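Local coordinates for ribonuclease H (Uncultured organism, PDB 4IBN), which probably cleaves the RNA strand of RNA-DNA hybrids endonucleolytically, leaving 5'-phosphomonoesters, with magnesium as cofactor, at residues Q134-G138 and H139-W143. Residues are numbered along the deposited sequence; the frame is centred on the assembly and turned at random.
Sequences QAVNG and HAVEW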
# COMPACT_ATOMS: atom_id res chain seq x y z
N GLN A 134 10.62 4.68 6.51
CA GLN A 134 11.87 4.39 5.87
C GLN A 134 11.73 3.79 4.48
O GLN A 134 12.49 4.03 3.64
CB GLN A 134 12.67 3.46 6.75
CG GLN A 134 14.06 3.19 6.33
CD GLN A 134 14.87 2.68 7.50
OE1 GLN A 134 14.63 1.60 8.00
NE2 GLN A 134 15.78 3.48 7.98
N ALA A 135 10.75 2.92 4.32
CA ALA A 135 10.49 2.27 3.06
C ALA A 135 10.12 3.29 1.98
O ALA A 135 10.58 3.21 0.88
CB ALA A 135 9.37 1.25 3.22
N VAL A 136 9.30 4.23 2.34
CA VAL A 136 8.93 5.31 1.48
C VAL A 136 10.16 6.13 1.13
O VAL A 136 10.29 6.59 0.08
CB VAL A 136 7.90 6.19 2.15
CG1 VAL A 136 7.74 7.45 1.45
CG2 VAL A 136 6.62 5.48 2.23
N ASN A 137 11.05 6.31 2.08
CA ASN A 137 12.33 6.88 1.77
C ASN A 137 12.31 8.22 1.04
O ASN A 137 11.74 9.13 1.45
CB ASN A 137 13.19 5.89 1.04
CG ASN A 137 13.07 6.01 -0.37
OD1 ASN A 137 14.01 6.41 -1.07
ND2 ASN A 137 11.84 5.94 -0.81
N GLY A 138 13.00 8.13 -0.08
CA GLY A 138 13.16 9.18 -1.05
C GLY A 138 12.18 9.15 -2.21
O GLY A 138 12.30 9.90 -3.08
N HIS A 139 11.25 8.22 -2.20
CA HIS A 139 10.25 8.17 -3.22
C HIS A 139 9.29 9.30 -2.98
O HIS A 139 9.07 9.66 -1.88
CB HIS A 139 9.49 6.85 -3.18
CG HIS A 139 10.37 5.66 -3.28
ND1 HIS A 139 11.04 5.33 -4.42
CD2 HIS A 139 10.69 4.71 -2.38
CE1 HIS A 139 11.75 4.24 -4.21
NE2 HIS A 139 11.55 3.85 -2.98
N ALA A 140 8.71 9.83 -4.03
CA ALA A 140 7.74 10.88 -3.89
C ALA A 140 6.35 10.28 -4.05
O ALA A 140 6.10 9.62 -5.00
CB ALA A 140 7.97 11.92 -4.90
N VAL A 141 5.49 10.53 -3.06
CA VAL A 141 4.23 9.85 -2.95
C VAL A 141 3.05 10.78 -2.80
O VAL A 141 3.11 11.70 -2.07
CB VAL A 141 4.23 8.86 -1.80
CG1 VAL A 141 3.00 7.96 -1.86
CG2 VAL A 141 5.46 8.01 -1.82
N GLU A 142 2.01 10.52 -3.57
CA GLU A 142 0.75 11.17 -3.39
C GLU A 142 -0.14 10.13 -2.77
O GLU A 142 -0.35 9.13 -3.33
CB GLU A 142 0.15 11.64 -4.72
CG GLU A 142 -1.26 12.14 -4.58
CD GLU A 142 -1.89 12.69 -5.83
OE1 GLU A 142 -1.23 12.84 -6.83
OE2 GLU A 142 -3.06 13.00 -5.76
N TRP A 143 -0.61 10.42 -1.58
CA TRP A 143 -1.42 9.48 -0.84
C TRP A 143 -2.90 9.74 -1.09
O TRP A 143 -3.32 10.83 -0.94
CB TRP A 143 -1.10 9.61 0.68
CG TRP A 143 0.35 9.40 1.03
CD1 TRP A 143 1.26 10.33 1.26
CD2 TRP A 143 1.01 8.15 1.20
NE1 TRP A 143 2.47 9.78 1.53
CE2 TRP A 143 2.33 8.42 1.50
CE3 TRP A 143 0.60 6.85 1.12
CZ2 TRP A 143 3.24 7.43 1.70
CZ3 TRP A 143 1.49 5.87 1.33
CH2 TRP A 143 2.80 6.15 1.61
O HOH W 1 12.40 1.80 -1.13
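Val136, the last residue of helix 126-136, sends its two methyls to different partners on strand 140-145. CG1 meets CG2 of Val141 at 4.0 Å, while CG2 comes to the edge of the Trp143 ring, close to its plane, 3.9 Å from CH2. With CG1 of Val136 anti to the backbone N (chi1 166°), the other methyl is turned to the indole. Val141 in turn sets CG1 over the centre of the same ring, 3.4 Å above its plane, so the tryptophan is met on one face and at its rim. This side is buried: Phe79 of helix 67-82 touches both valines, and Ile100 and Met104 of helix 98-113 pack on Trp143. The chain between is a type II' beta turn from Val136 to His139, in which Asn137 takes positive phi and leaves the helix. It turns the chain into an edge strand of the RNase H sheet, next to strand 90-95. His139 N closes the turn on Val136 O at 3.0 Å, with an N-H...O angle of 150°. The outer side is looser and wetter. A water lying in the plane of the imidazole, at its edge, joins His139 NE2 (2.9 Å) to Ala135 O (3.1 Å), donating to the carbonyl, while ND1 accepts from Phe89 N, so both ring nitrogens have partners that fix the ring's rotation. Asn137 and Gly138 are exposed at the bend; the asparagine amide lies too close to the imidazole in the model, so its placement is doubtful.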